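Local coordinates for protein putative dioxygenase (1H-3-hydroxy-4-oxoquinaldine 2,4-dioxygenase) (Mycobacteroides abscessus subsp. abscessus, PDB 6RA3) that cleaves the quinolone ring of the Pseudomonas quinolone signal with dioxygen, giving N-octanoylanthranilate and carbon monoxide, on an alpha/beta-hydrolase fold, at residues A116-D121 with R211-H216; V26-W31 with V52-R57. One frame throughout, in Å; residues are numbered along the deposited sequence.

Contact 1. Residues A116-D121 with R211-H216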
# COMPACT_ATOMS: atom_id res chain seq x y z
N ALA A 116 9.48 -7.18 -29.28
CA ALA A 116 10.82 -6.93 -28.78
C ALA A 116 10.89 -7.32 -27.31
O ALA A 116 9.87 -7.43 -26.62
CB ALA A 116 11.22 -5.47 -28.97
N VAL A 117 12.12 -7.51 -26.84
CA VAL A 117 12.44 -7.91 -25.48
C VAL A 117 13.77 -7.28 -25.10
O VAL A 117 14.76 -7.46 -25.81
CB VAL A 117 12.58 -9.45 -25.32
CG1 VAL A 117 13.13 -9.79 -23.91
CG2 VAL A 117 11.28 -10.16 -25.59
N MET A 118 13.81 -6.60 -23.97
CA MET A 118 15.05 -6.12 -23.38
C MET A 118 15.39 -6.96 -22.15
O MET A 118 14.52 -7.21 -21.30
CB MET A 118 14.96 -4.65 -22.98
CG MET A 118 16.18 -4.13 -22.27
SD MET A 118 16.41 -2.32 -22.32
CE MET A 118 16.78 -2.19 -24.04
N ILE A 119 16.66 -7.36 -22.04
CA ILE A 119 17.16 -8.14 -20.91
C ILE A 119 18.32 -7.37 -20.29
O ILE A 119 19.15 -6.80 -21.00
CB ILE A 119 17.58 -9.56 -21.33
CG1 ILE A 119 16.36 -10.29 -21.93
CG2 ILE A 119 18.15 -10.33 -20.15
CD1 ILE A 119 16.65 -11.68 -22.49
N LEU A 120 18.33 -7.32 -18.96
CA LEU A 120 19.32 -6.59 -18.17
C LEU A 120 20.19 -7.61 -17.43
O LEU A 120 19.68 -8.36 -16.58
CB LEU A 120 18.64 -5.65 -17.17
CG LEU A 120 18.08 -4.28 -17.59
CD1 LEU A 120 17.51 -4.27 -18.99
CD2 LEU A 120 17.04 -3.87 -16.58
N ASP A 121 21.48 -7.65 -17.78
CA ASP A 121 22.55 -8.28 -16.98
C ASP A 121 22.30 -9.77 -16.73
O ASP A 121 22.38 -10.24 -15.59
CB ASP A 121 22.73 -7.53 -15.66
CG ASP A 121 24.20 -7.34 -15.29
OD1 ASP A 121 24.84 -8.30 -14.81
OD2 ASP A 121 24.72 -6.22 -15.50
N ARG A 211 17.35 -7.35 -27.17
CA ARG A 211 18.49 -6.52 -26.78
C ARG A 211 18.91 -6.87 -25.37
O ARG A 211 18.09 -6.82 -24.44
CB ARG A 211 18.18 -5.02 -26.88
CG ARG A 211 19.39 -4.14 -26.45
CD ARG A 211 19.35 -2.66 -26.94
NE ARG A 211 18.82 -2.51 -28.30
CZ ARG A 211 18.51 -1.34 -28.87
NH1 ARG A 211 18.67 -0.19 -28.21
NH2 ARG A 211 18.03 -1.33 -30.11
N HIS A 212 20.18 -7.21 -25.20
CA HIS A 212 20.77 -7.40 -23.89
C HIS A 212 21.58 -6.16 -23.54
O HIS A 212 22.40 -5.70 -24.33
CB HIS A 212 21.65 -8.66 -23.85
CG HIS A 212 22.25 -8.94 -22.52
ND1 HIS A 212 23.45 -9.61 -22.37
CD2 HIS A 212 21.82 -8.65 -21.26
CE1 HIS A 212 23.73 -9.71 -21.08
NE2 HIS A 212 22.77 -9.13 -20.39
N VAL A 213 21.29 -5.60 -22.38
CA VAL A 213 21.99 -4.46 -21.82
C VAL A 213 22.56 -4.91 -20.49
O VAL A 213 21.85 -5.52 -19.69
CB VAL A 213 21.06 -3.25 -21.63
CG1 VAL A 213 21.81 -2.11 -21.02
CG2 VAL A 213 20.45 -2.82 -22.95
N PHE A 214 23.83 -4.58 -20.24
CA PHE A 214 24.51 -5.15 -19.09
C PHE A 214 25.69 -4.26 -18.74
O PHE A 214 26.11 -3.41 -19.52
CB PHE A 214 24.98 -6.58 -19.38
CG PHE A 214 25.86 -6.70 -20.60
CD1 PHE A 214 25.32 -7.08 -21.82
CD2 PHE A 214 27.22 -6.43 -20.52
CE1 PHE A 214 26.14 -7.21 -22.95
CE2 PHE A 214 28.04 -6.55 -21.64
CZ PHE A 214 27.50 -6.94 -22.86
N SER A 215 26.21 -4.47 -17.53
CA SER A 215 27.39 -3.78 -17.03
C SER A 215 28.42 -4.70 -16.41
O SER A 215 29.59 -4.31 -16.29
CB SER A 215 27.00 -2.75 -15.97
OG SER A 215 26.09 -1.81 -16.49
N HIS A 216 28.03 -5.86 -15.97
CA HIS A 216 28.96 -6.69 -15.24
C HIS A 216 29.54 -7.71 -16.18
O HIS A 216 30.69 -7.58 -16.64
CB HIS A 216 28.29 -7.40 -14.06
CG HIS A 216 28.54 -6.75 -12.75
ND1 HIS A 216 28.19 -7.34 -11.55
CD2 HIS A 216 29.09 -5.56 -12.44
CE1 HIS A 216 28.53 -6.54 -10.56
NE2 HIS A 216 29.08 -5.45 -11.07
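His212 carries CG anti to its backbone N (chi1 -178°), and its imidazole edge meets the end of strand 116-120: CD2 lies 3.3 Å from Ile119 O, near the ring plane. Met118 bends at chi3 (-69°), which sets its CE 3.9 Å from Val213 CG2 and equally close to Arg211 CD, on the sheet face that these three side chains share. Between the two layers of side chains the parallel strands are joined by four backbone hydrogen bonds: Arg211 N to Val117 O, Ile119 N to Arg211 O, Val213 N to Ile119 O and, more bent, Asp121 N to Val213 O. Past the last of them Asp121 leaves the sheet with positive phi and psi, and its carboxylate turns to the start of the loop after strand 209-214. There Asp121 OD2 accepts Ser215 N at 3.1 Å in a nearly straight bond, on the anti side and 35° out of the carboxylate plane; a weak bond from His216 N reaches the same oxygen at 3.4 Å. Asp121 OD1, close to His216 CB, is hydrogen-bonded to His246 ND1. Both ring nitrogens of His212 are hydrogen-bonded, ND1 to His226 NE2 and NE2 to Leu122 N, while Arg211 pairs with Glu259 and Asp262 of helix 253-266. With His246 the probable proton donor/acceptor, Asp121 is consistent with the triad acid, here set after strand 116-120 and not after strand 209-214, its usual place; the bonds to OD2 probably limit the carboxylate's rotation, and OD1 would help orient His246.

Contact 2. Residues V26-W31 with V52-R57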
# COMPACT_ATOMS: atom_id res chain seq x y z
N VAL A 26 6.38 -3.93 -20.29
CA VAL A 26 6.07 -4.85 -19.19
C VAL A 26 7.38 -5.14 -18.47
O VAL A 26 8.31 -5.74 -19.04
CB VAL A 26 5.39 -6.14 -19.66
CG1 VAL A 26 5.14 -7.06 -18.46
CG2 VAL A 26 4.09 -5.84 -20.36
N THR A 27 7.49 -4.65 -17.24
CA THR A 27 8.67 -4.84 -16.44
C THR A 27 8.55 -6.15 -15.67
O THR A 27 7.47 -6.51 -15.18
CB THR A 27 8.93 -3.68 -15.48
OG1 THR A 27 8.07 -3.77 -14.33
CG2 THR A 27 8.74 -2.35 -16.18
N LEU A 28 9.66 -6.87 -15.63
CA LEU A 28 9.76 -8.18 -15.01
C LEU A 28 11.04 -8.16 -14.22
O LEU A 28 12.10 -7.86 -14.78
CB LEU A 28 9.77 -9.30 -16.05
CG LEU A 28 8.54 -9.38 -16.95
CD1 LEU A 28 8.82 -10.29 -18.12
CD2 LEU A 28 7.30 -9.85 -16.19
N SER A 29 10.94 -8.44 -12.92
CA SER A 29 12.07 -8.33 -12.03
C SER A 29 12.79 -9.69 -11.96
O SER A 29 12.36 -10.67 -12.58
CB SER A 29 11.62 -7.84 -10.65
OG SER A 29 11.00 -6.56 -10.72
N GLY A 30 13.91 -9.72 -11.26
CA GLY A 30 14.63 -10.95 -10.99
C GLY A 30 14.01 -11.71 -9.83
O GLY A 30 12.90 -11.40 -9.37
N TRP A 31 14.73 -12.71 -9.34
CA TRP A 31 14.22 -13.52 -8.24
C TRP A 31 14.39 -12.75 -6.95
O TRP A 31 15.40 -12.09 -6.75
CB TRP A 31 14.94 -14.88 -8.14
CG TRP A 31 14.48 -15.84 -9.12
CD1 TRP A 31 14.97 -16.00 -10.36
CD2 TRP A 31 13.40 -16.79 -8.99
NE1 TRP A 31 14.29 -16.97 -11.02
CE2 TRP A 31 13.32 -17.48 -10.19
CE3 TRP A 31 12.52 -17.13 -7.97
CZ2 TRP A 31 12.40 -18.50 -10.41
CZ3 TRP A 31 11.59 -18.11 -8.19
CH2 TRP A 31 11.55 -18.80 -9.40
N VAL A 52 3.26 -1.55 -17.52
CA VAL A 52 2.69 -2.51 -16.56
C VAL A 52 3.88 -3.16 -15.86
O VAL A 52 4.67 -3.86 -16.50
CB VAL A 52 1.81 -3.57 -17.24
CG1 VAL A 52 1.39 -4.68 -16.25
CG2 VAL A 52 0.60 -2.96 -17.88
N ARG A 53 4.03 -2.90 -14.57
CA ARG A 53 5.08 -3.54 -13.78
C ARG A 53 4.50 -4.78 -13.12
O ARG A 53 3.44 -4.71 -12.50
CB ARG A 53 5.66 -2.59 -12.74
CG ARG A 53 6.28 -1.33 -13.30
CD ARG A 53 7.05 -0.60 -12.23
NE ARG A 53 6.12 -0.04 -11.25
CZ ARG A 53 6.47 0.49 -10.09
NH1 ARG A 53 7.74 0.53 -9.71
NH2 ARG A 53 5.53 0.98 -9.30
N VAL A 54 5.18 -5.92 -13.27
CA VAL A 54 4.62 -7.21 -12.90
C VAL A 54 5.50 -7.86 -11.84
O VAL A 54 6.73 -7.88 -11.96
CB VAL A 54 4.47 -8.15 -14.11
CG1 VAL A 54 4.01 -9.52 -13.65
CG2 VAL A 54 3.50 -7.59 -15.10
N CYS A 55 4.86 -8.41 -10.82
CA CYS A 55 5.51 -9.18 -9.78
C CYS A 55 5.33 -10.66 -10.08
O CYS A 55 4.29 -11.06 -10.61
CB CYS A 55 4.92 -8.86 -8.40
SG CYS A 55 5.26 -7.24 -7.71
N TRP A 56 6.34 -11.47 -9.76
CA TRP A 56 6.18 -12.92 -9.81
C TRP A 56 5.24 -13.40 -8.70
O TRP A 56 5.06 -12.74 -7.67
CB TRP A 56 7.54 -13.61 -9.65
CG TRP A 56 8.60 -13.12 -10.56
CD1 TRP A 56 9.80 -12.57 -10.20
CD2 TRP A 56 8.55 -13.11 -11.99
NE1 TRP A 56 10.51 -12.23 -11.32
CE2 TRP A 56 9.76 -12.55 -12.43
CE3 TRP A 56 7.61 -13.53 -12.93
CZ2 TRP A 56 10.05 -12.40 -13.79
CZ3 TRP A 56 7.90 -13.36 -14.27
CH2 TRP A 56 9.12 -12.83 -14.69
N ARG A 57 4.61 -14.54 -8.94
CA ARG A 57 3.87 -15.23 -7.89
C ARG A 57 4.76 -15.39 -6.66
O ARG A 57 5.98 -15.54 -6.76
CB ARG A 57 3.32 -16.57 -8.40
CG ARG A 57 4.32 -17.72 -8.55
CD ARG A 57 3.62 -19.03 -8.85
NE ARG A 57 2.75 -19.00 -10.02
CZ ARG A 57 2.04 -20.04 -10.43
NH1 ARG A 57 2.07 -21.18 -9.74
NH2 ARG A 57 1.28 -19.95 -11.51
O HOH W 1 8.74 -5.76 -12.35
O HOH W 2 8.72 -9.66 -11.59
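Val26 and Val52 pair in parallel, as do Thr27 and Arg53, with the axes of the short strands 4.7 Å apart at 21°. Thr27 makes both backbone hydrogen bonds, its N to Val52 O and its O from Val54 N, each at 3.0 Å; beyond it the strands diverge. Two waters enter the gap: one joins Thr27 OG1, Ser29 OG and Val54 O, the other Ser29 N and Val54 O. Thr27 OG1, placed between N and the carbonyl carbon by chi1 of 78°, packs against Arg53 CB at 3.1 Å, the two side chains side by side. On the other face Val26 CG1 meets Val54 CG2 at 3.8 Å, and Leu28 CD2 touches both Val54 CB and Trp56 CH2. Past the waters the indole of Trp56 spans the two segments: NE1 donates to Ser29 O at 2.7 Å in a bent bond (134°), and weakly to Gly30 O; Ser29 O is near the indole plane, but NE1 stands well above the plane of its carbonyl. The pair belongs to the beta-alpha-beta unit of strand 24-28, helix 42-48 and strand 51-54. Helix 71-84 packs on Val26, Leu28 and Trp56, Arg53 forms salt bridges with Asp15 and Asp39, and strands 90-95 and 10-17 flank the two in the sheet.

How the contacts relate
Both contacts are buried pairings of parallel neighbours in one mixed sheet, their centres 15 Å apart and their nearest atoms about 7 Å apart. Strand 90-95 separates them, running between strand 24-28 of contact 2 and strand 116-120 of contact 1. Contact 2 is a local unit along the chain, whereas contact 1 joins strands separated by a largely helical insertion. Their chemistry differs where the strands end: contact 1 stays directly bonded and passes into a carboxylate met by backbone N-H groups, one of them weakly, while contact 2 opens and is bridged by water and an indole. Both ends approach the active-site region, Asp121 touching His246 and Gly30 lying nearby.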